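Local coordinates for DUF4875 domain-containing protein (Desulfovibrio piger, PDB 4LG3) that is of unknown function but belongs to the DUF4875 family and folds as a curved mixed beta sheet with one helix packed on it and a helical pair beyond its end, at residues 21-26 with 101-107; 52-57 with 118-122; 112-116 with 179-183; 129-134 with 156-162. The contacts are given in a common frame with arbitrary orientation. Numbering follows the deposited sequence.

Contact 1. Residues 21-26 with 101-107; sequences IPGRLR and DGKGVSG
The salt bridge between R24 and D101 is two-pronged and nearly linear: R24 NH1 meets D101 OD2 at 2.7 Å and R24 NH2 meets D101 OD1, also at 2.7 Å. It illustrates a buried guanidinium shared between a carboxylate and main-chain carbonyls, for R24 NH2 also donates to G104 O at 2.7 Å, while R24 NE makes only weak bonds to G104 O (3.1 Å) and V105 O (3.4 Å). The R24 side chain is extended (chi1 to chi3 t, chi4 96°). D101 (chi1 p) is held in an Asx turn, its OD1 accepting from K103 N at 3.1 Å. K103 CB and G107 CA lie over one face of the guanidinium; G107, at phi 99°, could hardly carry a CB, which would fall 3.2 Å from R24 CD. A type II turn from I21 to R24, with G23 at positive phi, closes through R24 N to I21 O (3.1 Å). The nearest CA pairs are I21-S106 (6.8 Å), R24-G107 (7.1 Å) and R26-V105 (7.6 Å). A water links R24 O (3.3 Å) to V105 O (2.7 Å). Farther out, I21 CD1 packs on V105 CG1 at 4.0 Å, and R26 NH1 passes V105 CG1 at 3.6 Å while its other nitrogens bond N28 and S77. The contact joins the loop between strands 10-18 and 26-36 to that between strands 92-98 and 113-118, with V75 of strand 75-81 touched by R24, R26 and V105.

Contact 2. Residues 52-57 with 118-122; sequences SKRQLA and ATPRG
K53, fully extended (every chi t), lays its aliphatic stem along the backbone of A118 and T119: its CG stands 3.7 Å from A118 CB and 3.4 Å from T119 O, and its CE 3.6 Å from A118 O. The charged end runs on to a salt bridge with E175. This shows how a lysine can serve as apolar cover and ionic partner at once. One turn on, L56 (chi1 m, chi2 t) points toward the loop, its CD1 3.2 Å from T119 OG1 and 3.8 Å from R121 C, while A118 CB meets L56 CB at 4.4 Å and A57 CB at 4.5 Å. No direct hydrogen bond spans the segments; a water does, accepting from K53 N (3.0 Å) and donating to P120 O (2.9 Å). The CA atoms come closest at K53 and P120, 4.8 Å apart. The helix start is a capping box: S52 OG (chi1 p) accepts from Q55 N at 3.1 Å, and Q55 OE1 from S52 N at 3.0 Å. Through K53, L56 and A57 the first turn of helix 53-71 rests on the chain leaving strand 113-118 for helix 125-137, where R121 pairs with E127 and T119 bonds to L93 of strand 92-98.

Contact 3. Residues 112-116 with 179-183; sequences TWNTL and QEWTR. With SO4 (sulfate ion), chain D.
T112 precedes strand 113-118; its CG2 lies 3.9 Å from O2 of a sulfate ion. W113 (phi/psi -124/138, chi1 m, chi2 93°) has its CA-to-CB bond toward 179-183, and the nearest CA pair is W113-Q179, 7.2 Å. T182 (chi1 p) sits on one face of the indole, with CB 3.6 Å from the centroid of the W113 five-membered ring and just 3° off its normal, a nearly ideal CH-pi contact; T182 OG1 is 3.5 Å from W113 CD1. At the indole edge, W113 NE1 donates to sulfate O3 at 2.9 Å, and the ion, probably from the crystallisation liquor, is also bonded by Y98. Q179 (chi1 t, chi2 p) swings its amide back to the strand, with NE2 3.5 Å from W113 CB. N114 points away and bonds T115 N through its OD1 at 2.8 Å; T115 then takes left-handed angles (58/49). L116 (m, t) returns to the interface, its CD1 3.7 Å from Q179 OE1 and 4.0 Å from T182 CG2. No hydrogen bond joins the two segments. The C-terminal piece keeps its own 3-10 turn, in which Q179 O accepts from T182 N (3.2 Å) and T182 OG1 (2.6 Å). A CH-pi contact thus seats this C-terminal 3-10 turn on W113 of strand 113-118, which also stacks with Y98 and packs on I61, A64 and R65 of helix 53-71.

Contact 4. Residues 129-134 with 156-162; sequences KIQCLW and IAKKLKI. With EDO (1,2-ethanediol), chain H.
Apolar packing of leucine and isoleucine side chains between two helices dominates this contact. L133 (chi1 m, chi2 t) is central: its CD1 lies 3.8 Å from I156 CG2 and 3.8 Å from L160 CG, and the closest CA pair is L133 with I156, 6.9 Å. One turn earlier, I130 (m, t) reaches L160 CD1 through its CG1 at 3.7 Å and I162 CD1 through its CD1 at 3.8 Å; I130 CG2 and I156 CG2 stand 4.3 Å apart. I156 CD1 also meets W134 CE3 at 3.9 Å. At the margin K129 and K159 make only van der Waals contacts: K129 CG is 4.1 Å from L160 CD2, and K159 NZ is 3.8 Å from L133 CD2. No hydrogen bond crosses the interface. Polar bonds run within the backbone, L133 N to K129 O and L160 N to I156 O (both 2.9 Å); after L160, K161 turns to positive phi (56/48) and I162 N bonds A157 O at 3.1 Å, which brings I162 back against I130. W134 NE1 donates to O1 of an ethanediol at 3.0 Å, probably a crystallisation additive. The axes of the short segments 129-134 and 156-160 approach to 11.1 Å with N-to-C directions 126° apart. Helices 125-137 and 149-160 thus form an obliquely crossing pair, connected through the two-stranded sheet 142-143/146-147, with V167 against I130, I156 and I162.

How the contacts relate
Contacts 1, 2 and 3 all border the main mixed sheet, whereas contact 4 belongs to a helical pair beyond its end; the centres of contacts 1 and 4 are 43 Å apart, on opposite sides of the chain's centre. Contacts 2 and 3 are close neighbours, 14 Å between centres, and touch through W181, which lies against R54 and A57. Contact 3 also meets contact 1, where G102 abuts T112. Along the chain, contact 2 crosses both contacts 1 and 3, while contact 4 is nested inside the loop closed by contact 3. The C-terminal segment therefore returns to the sheet after the helical excursion, joining distant parts of one elongated chain.

Contact 1. Residues 21-26 with 101-107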
loop_
_atom_site.group_PDB
_atom_site.type_symbol
_atom_site.label_atom_id
_atom_site.label_comp_id
_atom_site.label_asym_id
_atom_site.label_seq_id
_atom_site.Cartn_x
_atom_site.Cartn_y
_atom_site.Cartn_z
ATOM N N ILE A 21 22.348 -9.850 -0.858
ATOM C CA ILE A 21 22.722 -10.840 0.124
ATOM C C ILE A 21 22.930 -12.155 -0.645
ATOM O O ILE A 21 21.960 -12.735 -1.172
ATOM C CB ILE A 21 21.688 -10.913 1.269
ATOM C CG1 ILE A 21 21.656 -9.540 2.011
ATOM C CG2 ILE A 21 22.070 -12.059 2.209
ATOM C CD1 ILE A 21 20.591 -9.302 2.867
ATOM N N PRO A 22 24.219 -12.566 -0.793
ATOM C CA PRO A 22 24.530 -13.799 -1.553
ATOM C C PRO A 22 23.777 -15.043 -1.044
ATOM O O PRO A 22 23.718 -15.294 0.172
ATOM C CB PRO A 22 26.049 -13.951 -1.397
ATOM C CG PRO A 22 26.446 -13.057 -0.234
ATOM C CD PRO A 22 25.444 -11.949 -0.224
ATOM N N GLY A 23 23.147 -15.746 -2.001
ATOM C CA GLY A 23 22.325 -16.935 -1.778
ATOM C C GLY A 23 20.999 -16.681 -1.081
ATOM O O GLY A 23 20.420 -17.596 -0.494
ATOM N N ARG A 24 20.511 -15.444 -1.113
ATOM C CA ARG A 24 19.282 -15.087 -0.420
ATOM C C ARG A 24 18.548 -14.028 -1.225
ATOM O O ARG A 24 18.738 -12.826 -1.019
ATOM C CB ARG A 24 19.609 -14.617 1.006
ATOM C CG ARG A 24 18.398 -14.492 1.887
ATOM C CD ARG A 24 18.733 -14.644 3.342
ATOM N NE ARG A 24 17.488 -14.667 4.107
ATOM C CZ ARG A 24 16.872 -15.777 4.494
ATOM N NH1 ARG A 24 17.416 -16.965 4.257
ATOM N NH2 ARG A 24 15.716 -15.710 5.135
ATOM N N LEU A 25 17.736 -14.499 -2.165
ATOM C CA LEU A 25 16.938 -13.673 -3.053
ATOM C C LEU A 25 15.773 -13.029 -2.305
ATOM O O LEU A 25 14.971 -13.722 -1.672
ATOM C CB LEU A 25 16.410 -14.503 -4.255
ATOM C CG LEU A 25 15.374 -13.811 -5.201
ATOM C CD1 LEU A 25 16.042 -12.886 -6.178
ATOM C CD2 LEU A 25 14.576 -14.843 -5.975
ATOM N N ARG A 26 15.684 -11.702 -2.409
ATOM C CA ARG A 26 14.592 -10.902 -1.884
ATOM C C ARG A 26 13.678 -10.480 -3.053
ATOM O O ARG A 26 14.170 -10.139 -4.129
ATOM C CB ARG A 26 15.130 -9.692 -1.133
ATOM C CG ARG A 26 14.053 -8.849 -0.491
ATOM C CD ARG A 26 14.648 -7.735 0.335
ATOM N NE ARG A 26 13.586 -6.910 0.903
ATOM C CZ ARG A 26 13.708 -6.151 1.980
ATOM N NH1 ARG A 26 14.870 -6.065 2.614
ATOM N NH2 ARG A 26 12.668 -5.469 2.437
ATOM N N ASP A 101 12.063 -19.491 5.777
ATOM C CA ASP A 101 13.051 -20.287 6.514
ATOM C C ASP A 101 13.350 -19.732 7.951
ATOM O O ASP A 101 14.157 -20.323 8.671
ATOM C CB ASP A 101 14.363 -20.438 5.697
ATOM C CG ASP A 101 15.246 -19.197 5.549
ATOM O OD1 ASP A 101 14.860 -18.120 6.055
ATOM O OD2 ASP A 101 16.299 -19.301 4.890
ATOM N N GLY A 102 12.695 -18.643 8.340
ATOM C CA GLY A 102 12.819 -18.048 9.664
ATOM C C GLY A 102 14.137 -17.361 9.981
ATOM O O GLY A 102 14.483 -17.207 11.155
ATOM N N LYS A 103 14.859 -16.905 8.940
ATOM C CA LYS A 103 16.179 -16.274 9.041
ATOM C C LYS A 103 16.185 -14.807 8.555
ATOM O O LYS A 103 17.241 -14.241 8.302
ATOM C CB LYS A 103 17.221 -17.094 8.262
ATOM C CG LYS A 103 17.548 -18.431 8.910
ATOM C CD LYS A 103 18.335 -19.348 7.975
ATOM C CE LYS A 103 18.357 -20.769 8.494
ATOM N NZ LYS A 103 19.249 -21.662 7.702
ATOM N N GLY A 104 15.012 -14.214 8.472
ATOM C CA GLY A 104 14.815 -12.823 8.090
ATOM C C GLY A 104 15.347 -12.386 6.741
ATOM O O GLY A 104 15.384 -13.160 5.789
ATOM N N VAL A 105 15.771 -11.124 6.666
ATOM C CA VAL A 105 16.349 -10.542 5.461
ATOM C C VAL A 105 17.836 -10.976 5.322
ATOM O O VAL A 105 18.252 -11.391 4.233
ATOM C CB VAL A 105 16.190 -9.000 5.463
ATOM C CG1 VAL A 105 16.980 -8.360 4.333
ATOM C CG2 VAL A 105 14.719 -8.600 5.371
ATOM N N SER A 106 18.615 -10.902 6.419
ATOM C CA SER A 106 20.052 -11.205 6.419
ATOM C C SER A 106 20.423 -12.681 6.218
ATOM O O SER A 106 21.501 -12.965 5.680
ATOM C CB SER A 106 20.686 -10.745 7.723
ATOM O OG SER A 106 20.246 -11.529 8.817
ATOM N N GLY A 107 19.587 -13.596 6.709
ATOM C CA GLY A 107 19.902 -15.017 6.665
ATOM C C GLY A 107 20.455 -15.513 7.995
ATOM O O GLY A 107 20.721 -16.712 8.162
HETATM O O HOH W 1 17.645 -11.187 1.590
#

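Contact 2. Residues 52-57 with 118-122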
loop_
_atom_site.group_PDB
_atom_site.type_symbol
_atom_site.label_atom_id
_atom_site.label_comp_id
_atom_site.label_asym_id
_atom_site.label_seq_id
_atom_site.Cartn_x
_atom_site.Cartn_y
_atom_site.Cartn_z
ATOM N N SER A 52 -11.692 -3.974 6.501
ATOM C CA SER A 52 -11.114 -3.968 7.840
ATOM C C SER A 52 -9.572 -4.057 7.813
ATOM O O SER A 52 -8.972 -4.433 6.801
ATOM C CB SER A 52 -11.677 -5.115 8.660
ATOM O OG SER A 52 -11.262 -6.356 8.124
ATOM N N LYS A 53 -8.948 -3.727 8.954
ATOM C CA LYS A 53 -7.513 -3.819 9.186
ATOM C C LYS A 53 -7.077 -5.276 8.985
ATOM O O LYS A 53 -6.029 -5.539 8.380
ATOM C CB LYS A 53 -7.195 -3.354 10.626
ATOM C CG LYS A 53 -5.714 -3.279 10.924
ATOM C CD LYS A 53 -5.431 -2.920 12.356
ATOM C CE LYS A 53 -3.943 -2.942 12.609
ATOM N NZ LYS A 53 -3.612 -2.519 13.990
ATOM N N ARG A 54 -7.908 -6.210 9.490
ATOM C CA ARG A 54 -7.683 -7.643 9.404
ATOM C C ARG A 54 -7.663 -8.089 7.934
ATOM O O ARG A 54 -6.794 -8.862 7.549
ATOM C CB ARG A 54 -8.746 -8.387 10.227
ATOM C CG ARG A 54 -8.529 -9.888 10.373
ATOM C CD ARG A 54 -7.399 -10.245 11.313
ATOM N NE ARG A 54 -7.258 -11.686 11.529
ATOM C CZ ARG A 54 -6.543 -12.500 10.754
ATOM N NH1 ARG A 54 -5.921 -12.029 9.672
ATOM N NH2 ARG A 54 -6.455 -13.793 11.048
ATOM N N GLN A 55 -8.558 -7.554 7.104
ATOM C CA GLN A 55 -8.622 -7.877 5.680
ATOM C C GLN A 55 -7.411 -7.316 4.926
ATOM O O GLN A 55 -6.885 -7.991 4.048
ATOM C CB GLN A 55 -9.918 -7.352 5.089
ATOM C CG GLN A 55 -11.106 -8.242 5.429
ATOM C CD GLN A 55 -12.425 -7.627 5.063
ATOM O OE1 GLN A 55 -12.558 -6.411 4.922
ATOM N NE2 GLN A 55 -13.443 -8.455 4.912
ATOM N N LEU A 56 -6.950 -6.104 5.295
ATOM C CA LEU A 56 -5.775 -5.478 4.700
ATOM C C LEU A 56 -4.524 -6.302 5.016
ATOM O O LEU A 56 -3.714 -6.552 4.128
ATOM C CB LEU A 56 -5.610 -4.008 5.177
ATOM C CG LEU A 56 -6.737 -3.005 4.781
ATOM C CD1 LEU A 56 -6.519 -1.675 5.456
ATOM C CD2 LEU A 56 -6.829 -2.827 3.272
ATOM N N ALA A 57 -4.388 -6.753 6.273
ATOM C CA ALA A 57 -3.294 -7.614 6.739
ATOM C C ALA A 57 -3.327 -8.975 6.021
ATOM O O ALA A 57 -2.304 -9.404 5.498
ATOM C CB ALA A 57 -3.382 -7.809 8.246
ATOM N N ALA A 118 -0.771 -2.237 9.046
ATOM C CA ALA A 118 -2.063 -2.117 8.382
ATOM C C ALA A 118 -2.787 -0.908 8.938
ATOM O O ALA A 118 -2.673 -0.619 10.133
ATOM C CB ALA A 118 -2.899 -3.384 8.551
ATOM N N THR A 119 -3.468 -0.163 8.066
ATOM C CA THR A 119 -4.255 1.005 8.471
ATOM C C THR A 119 -5.551 0.480 9.137
ATOM O O THR A 119 -5.992 -0.628 8.807
ATOM C CB THR A 119 -4.540 1.916 7.260
ATOM O OG1 THR A 119 -5.082 1.137 6.202
ATOM C CG2 THR A 119 -3.331 2.676 6.777
ATOM N N PRO A 120 -6.223 1.241 10.031
ATOM C CA PRO A 120 -7.464 0.699 10.652
ATOM C C PRO A 120 -8.599 0.434 9.653
ATOM O O PRO A 120 -9.529 -0.292 9.979
ATOM C CB PRO A 120 -7.859 1.761 11.681
ATOM C CG PRO A 120 -7.078 2.988 11.330
ATOM C CD PRO A 120 -5.849 2.559 10.593
ATOM N N ARG A 121 -8.511 1.000 8.438
ATOM C CA ARG A 121 -9.478 0.881 7.321
ATOM C C ARG A 121 -8.847 1.317 6.010
ATOM O O ARG A 121 -7.786 1.951 6.030
ATOM C CB ARG A 121 -10.717 1.764 7.585
ATOM C CG ARG A 121 -10.399 3.258 7.762
ATOM C CD ARG A 121 -11.623 4.127 7.552
ATOM N NE ARG A 121 -11.348 5.553 7.743
ATOM C CZ ARG A 121 -11.121 6.422 6.760
ATOM N NH1 ARG A 121 -11.120 6.023 5.496
ATOM N NH2 ARG A 121 -10.907 7.698 7.034
ATOM N N GLY A 122 -9.533 1.050 4.899
ATOM C CA GLY A 122 -9.135 1.554 3.588
ATOM C C GLY A 122 -9.672 2.962 3.389
ATOM O O GLY A 122 -10.155 3.579 4.341
HETATM O O HOH W 2 -10.800 -2.596 11.076
#

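Contact 3. Residues 112-116 with 179-183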
loop_
_atom_site.group_PDB
_atom_site.type_symbol
_atom_site.label_atom_id
_atom_site.label_comp_id
_atom_site.label_asym_id
_atom_site.label_seq_id
_atom_site.Cartn_x
_atom_site.Cartn_y
_atom_site.Cartn_z
ATOM N N THR A 112 10.258 -14.975 10.912
ATOM C CA THR A 112 9.575 -15.419 9.701
ATOM C C THR A 112 8.755 -14.254 9.156
ATOM O O THR A 112 8.691 -14.056 7.948
ATOM C CB THR A 112 8.733 -16.667 10.025
ATOM O OG1 THR A 112 9.586 -17.612 10.693
ATOM C CG2 THR A 112 8.102 -17.308 8.779
ATOM N N TRP A 113 8.133 -13.486 10.052
ATOM C CA TRP A 113 7.314 -12.329 9.689
ATOM C C TRP A 113 7.820 -11.070 10.401
ATOM O O TRP A 113 8.180 -11.117 11.577
ATOM C CB TRP A 113 5.825 -12.580 9.998
ATOM C CG TRP A 113 5.205 -13.630 9.114
ATOM C CD1 TRP A 113 5.101 -14.965 9.375
ATOM C CD2 TRP A 113 4.593 -13.422 7.830
ATOM N NE1 TRP A 113 4.466 -15.606 8.331
ATOM C CE2 TRP A 113 4.127 -14.679 7.380
ATOM C CE3 TRP A 113 4.395 -12.293 7.015
ATOM C CZ2 TRP A 113 3.494 -14.841 6.143
ATOM C CZ3 TRP A 113 3.759 -12.452 5.793
ATOM C CH2 TRP A 113 3.325 -13.713 5.362
ATOM N N ASN A 114 7.866 -9.958 9.673
ATOM C CA ASN A 114 8.299 -8.664 10.205
ATOM C C ASN A 114 7.677 -7.535 9.412
ATOM O O ASN A 114 7.128 -7.779 8.331
ATOM C CB ASN A 114 9.818 -8.544 10.153
ATOM C CG ASN A 114 10.416 -7.678 11.241
ATOM O OD1 ASN A 114 9.749 -6.853 11.879
ATOM N ND2 ASN A 114 11.702 -7.852 11.477
ATOM N N THR A 115 7.748 -6.306 9.947
ATOM C CA THR A 115 7.286 -5.061 9.320
ATOM C C THR A 115 5.810 -5.211 9.014
ATOM O O THR A 115 5.344 -4.961 7.888
ATOM C CB THR A 115 8.162 -4.707 8.076
ATOM O OG1 THR A 115 9.534 -4.982 8.360
ATOM C CG2 THR A 115 8.024 -3.244 7.656
ATOM N N LEU A 116 5.072 -5.665 10.037
ATOM C CA LEU A 116 3.649 -5.925 9.923
ATOM C C LEU A 116 2.893 -4.660 10.202
ATOM O O LEU A 116 2.941 -4.169 11.315
ATOM C CB LEU A 116 3.246 -7.054 10.879
ATOM C CG LEU A 116 4.001 -8.381 10.716
ATOM C CD1 LEU A 116 3.574 -9.399 11.797
ATOM C CD2 LEU A 116 3.873 -8.937 9.282
ATOM N N GLN A 179 1.455 -10.355 15.182
ATOM C CA GLN A 179 2.212 -11.481 14.652
ATOM C C GLN A 179 1.323 -12.744 14.522
ATOM O O GLN A 179 1.511 -13.508 13.585
ATOM C CB GLN A 179 3.402 -11.736 15.602
ATOM C CG GLN A 179 4.367 -12.835 15.169
ATOM C CD GLN A 179 5.412 -12.378 14.182
ATOM O OE1 GLN A 179 5.802 -11.201 14.123
ATOM N NE2 GLN A 179 5.945 -13.335 13.434
ATOM N N GLU A 180 0.360 -12.942 15.457
ATOM C CA GLU A 180 -0.562 -14.087 15.514
ATOM C C GLU A 180 -1.521 -14.130 14.297
ATOM O O GLU A 180 -2.033 -15.202 13.965
ATOM C CB GLU A 180 -1.348 -14.138 16.852
ATOM C CG GLU A 180 -1.830 -12.795 17.398
ATOM C CD GLU A 180 -0.969 -12.102 18.451
ATOM O OE1 GLU A 180 0.225 -11.823 18.185
ATOM O OE2 GLU A 180 -1.517 -11.779 19.532
ATOM N N TRP A 181 -1.727 -12.989 13.618
ATOM C CA TRP A 181 -2.568 -12.892 12.414
ATOM C C TRP A 181 -1.961 -13.626 11.203
ATOM O O TRP A 181 -2.681 -13.918 10.251
ATOM C CB TRP A 181 -2.786 -11.417 12.036
ATOM C CG TRP A 181 -3.743 -10.664 12.904
ATOM C CD1 TRP A 181 -4.285 -11.070 14.096
ATOM C CD2 TRP A 181 -4.260 -9.352 12.653
ATOM N NE1 TRP A 181 -5.131 -10.103 14.586
ATOM C CE2 TRP A 181 -5.129 -9.032 13.723
ATOM C CE3 TRP A 181 -4.087 -8.420 11.616
ATOM C CZ2 TRP A 181 -5.814 -7.815 13.787
ATOM C CZ3 TRP A 181 -4.780 -7.227 11.671
ATOM C CH2 TRP A 181 -5.642 -6.938 12.740
ATOM N N THR A 182 -0.636 -13.859 11.222
ATOM C CA THR A 182 0.146 -14.517 10.170
ATOM C C THR A 182 0.149 -16.041 10.334
ATOM O O THR A 182 0.664 -16.742 9.461
ATOM C CB THR A 182 1.600 -14.009 10.172
ATOM O OG1 THR A 182 2.271 -14.529 11.326
ATOM C CG2 THR A 182 1.708 -12.488 10.122
ATOM N N ARG A 183 -0.349 -16.550 11.484
ATOM C CA ARG A 183 -0.391 -17.983 11.784
ATOM C C ARG A 183 -1.499 -18.634 10.956
ATOM O O ARG A 183 -2.666 -18.188 11.063
ATOM C CB ARG A 183 -0.584 -18.241 13.301
ATOM C CG ARG A 183 0.513 -17.631 14.183
ATOM C CD ARG A 183 0.531 -18.180 15.607
ATOM N NE ARG A 183 -0.545 -17.648 16.453
ATOM C CZ ARG A 183 -0.684 -17.908 17.752
ATOM N NH1 ARG A 183 0.187 -18.692 18.377
ATOM N NH2 ARG A 183 -1.695 -17.389 18.435
ATOM O OXT ARG A 183 -1.174 -19.512 10.125
HETATM S S SO4 D . 4.511 -19.780 8.231
HETATM O O1 SO4 D . 3.454 -20.707 7.804
HETATM O O2 SO4 D . 5.539 -19.736 7.188
HETATM O O3 SO4 D . 3.923 -18.449 8.483
HETATM O O4 SO4 D . 5.118 -20.267 9.471
#

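Contact 4. Residues 129-134 with 156-162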
loop_
_atom_site.group_PDB
_atom_site.type_symbol
_atom_site.label_atom_id
_atom_site.label_comp_id
_atom_site.label_asym_id
_atom_site.label_seq_id
_atom_site.Cartn_x
_atom_site.Cartn_y
_atom_site.Cartn_z
ATOM N N LYS A 129 -9.781 10.229 -4.472
ATOM C CA LYS A 129 -9.821 11.303 -5.461
ATOM C C LYS A 129 -8.910 12.448 -5.005
ATOM O O LYS A 129 -8.189 13.000 -5.837
ATOM C CB LYS A 129 -11.278 11.799 -5.684
ATOM C CG LYS A 129 -11.450 12.898 -6.747
ATOM C CD LYS A 129 -11.495 12.345 -8.177
ATOM C CE LYS A 129 -10.775 13.229 -9.176
ATOM N NZ LYS A 129 -10.399 12.481 -10.411
ATOM N N ILE A 130 -8.916 12.783 -3.696
ATOM C CA ILE A 130 -8.093 13.871 -3.148
ATOM C C ILE A 130 -6.608 13.523 -3.374
ATOM O O ILE A 130 -5.836 14.395 -3.814
ATOM C CB ILE A 130 -8.425 14.173 -1.646
ATOM C CG1 ILE A 130 -9.819 14.798 -1.493
ATOM C CG2 ILE A 130 -7.376 15.084 -0.999
ATOM C CD1 ILE A 130 -10.341 14.866 -0.046
ATOM N N GLN A 131 -6.233 12.237 -3.110
ATOM C CA GLN A 131 -4.875 11.670 -3.295
ATOM C C GLN A 131 -4.417 11.764 -4.734
ATOM O O GLN A 131 -3.273 12.120 -4.994
ATOM C CB GLN A 131 -4.835 10.195 -2.884
ATOM C CG GLN A 131 -4.882 9.987 -1.395
ATOM C CD GLN A 131 -4.500 8.584 -1.062
ATOM O OE1 GLN A 131 -4.763 7.641 -1.818
ATOM N NE2 GLN A 131 -3.874 8.418 0.077
ATOM N N CYS A 132 -5.328 11.449 -5.654
ATOM C CA CYS A 132 -5.100 11.511 -7.091
ATOM C C CYS A 132 -4.850 12.976 -7.533
ATOM O O CYS A 132 -3.880 13.229 -8.262
ATOM C CB CYS A 132 -6.269 10.886 -7.844
ATOM S SG CYS A 132 -6.056 10.864 -9.642
ATOM N N LEU A 133 -5.683 13.932 -7.049
ATOM C CA LEU A 133 -5.517 15.351 -7.346
ATOM C C LEU A 133 -4.219 15.870 -6.751
ATOM O O LEU A 133 -3.473 16.530 -7.458
ATOM C CB LEU A 133 -6.701 16.180 -6.862
ATOM C CG LEU A 133 -8.059 15.915 -7.521
ATOM C CD1 LEU A 133 -9.113 16.854 -6.978
ATOM C CD2 LEU A 133 -7.984 16.032 -9.028
ATOM N N TRP A 134 -3.907 15.491 -5.489
ATOM C CA TRP A 134 -2.654 15.817 -4.790
ATOM C C TRP A 134 -1.460 15.462 -5.674
ATOM O O TRP A 134 -0.648 16.332 -5.967
ATOM C CB TRP A 134 -2.559 15.055 -3.448
ATOM C CG TRP A 134 -1.474 15.562 -2.543
ATOM C CD1 TRP A 134 -0.140 15.270 -2.612
ATOM C CD2 TRP A 134 -1.622 16.508 -1.471
ATOM N NE1 TRP A 134 0.550 15.962 -1.643
ATOM C CE2 TRP A 134 -0.334 16.732 -0.928
ATOM C CE3 TRP A 134 -2.728 17.165 -0.891
ATOM C CZ2 TRP A 134 -0.122 17.568 0.185
ATOM C CZ3 TRP A 134 -2.517 18.007 0.194
ATOM C CH2 TRP A 134 -1.228 18.206 0.722
ATOM N N ILE A 156 -7.623 22.143 -4.283
ATOM C CA ILE A 156 -8.340 20.858 -4.332
ATOM C C ILE A 156 -9.739 21.105 -3.770
ATOM O O ILE A 156 -10.724 20.714 -4.390
ATOM C CB ILE A 156 -7.575 19.677 -3.632
ATOM C CG1 ILE A 156 -6.229 19.386 -4.340
ATOM C CG2 ILE A 156 -8.428 18.388 -3.586
ATOM C CD1 ILE A 156 -5.211 18.647 -3.507
ATOM N N ALA A 157 -9.816 21.835 -2.647
ATOM C CA ALA A 157 -11.061 22.217 -1.978
ATOM C C ALA A 157 -11.988 22.959 -2.933
ATOM O O ALA A 157 -13.158 22.601 -3.022
ATOM C CB ALA A 157 -10.759 23.083 -0.767
ATOM N N LYS A 158 -11.453 23.943 -3.687
ATOM C CA LYS A 158 -12.197 24.752 -4.656
ATOM C C LYS A 158 -12.707 23.905 -5.818
ATOM O O LYS A 158 -13.800 24.152 -6.321
ATOM C CB LYS A 158 -11.323 25.896 -5.195
ATOM C CG LYS A 158 -12.140 27.042 -5.794
ATOM C CD LYS A 158 -11.316 28.291 -5.994
ATOM C CE LYS A 158 -12.176 29.532 -5.932
ATOM N NZ LYS A 158 -11.370 30.779 -5.798
ATOM N N LYS A 159 -11.920 22.916 -6.238
ATOM C CA LYS A 159 -12.259 22.025 -7.338
ATOM C C LYS A 159 -13.370 21.028 -6.941
ATOM O O LYS A 159 -14.296 20.795 -7.717
ATOM C CB LYS A 159 -10.996 21.265 -7.794
ATOM C CG LYS A 159 -11.008 20.891 -9.267
ATOM C CD LYS A 159 -10.283 19.585 -9.545
ATOM C CE LYS A 159 -10.107 19.375 -11.031
ATOM N NZ LYS A 159 -10.258 17.944 -11.414
ATOM N N LEU A 160 -13.268 20.440 -5.746
ATOM C CA LEU A 160 -14.211 19.430 -5.266
ATOM C C LEU A 160 -15.363 20.031 -4.470
ATOM O O LEU A 160 -16.287 19.305 -4.096
ATOM C CB LEU A 160 -13.481 18.375 -4.410
ATOM C CG LEU A 160 -12.397 17.561 -5.099
ATOM C CD1 LEU A 160 -11.683 16.682 -4.110
ATOM C CD2 LEU A 160 -12.958 16.728 -6.239
ATOM N N LYS A 161 -15.313 21.350 -4.224
ATOM C CA LYS A 161 -16.331 22.114 -3.499
ATOM C C LYS A 161 -16.554 21.494 -2.092
ATOM O O LYS A 161 -17.685 21.260 -1.653
ATOM C CB LYS A 161 -17.636 22.236 -4.330
ATOM C CG LYS A 161 -17.402 22.855 -5.714
ATOM C CD LYS A 161 -18.573 22.690 -6.666
ATOM C CE LYS A 161 -18.278 23.274 -8.029
ATOM N NZ LYS A 161 -17.385 22.400 -8.842
ATOM N N ILE A 162 -15.434 21.231 -1.399
ATOM C CA ILE A 162 -15.365 20.658 -0.045
ATOM C C ILE A 162 -14.457 21.553 0.845
ATOM O O ILE A 162 -13.675 22.324 0.282
ATOM C CB ILE A 162 -14.861 19.175 -0.075
ATOM C CG1 ILE A 162 -13.436 19.046 -0.656
ATOM C CG2 ILE A 162 -15.861 18.238 -0.775
ATOM C CD1 ILE A 162 -12.661 17.823 -0.166
HETATM C C1 EDO H . 3.859 16.929 0.197
HETATM O O1 EDO H . 3.434 16.145 -0.941
HETATM C C2 EDO H . 3.126 16.530 1.554
HETATM O O2 EDO H . 2.670 15.141 1.582
#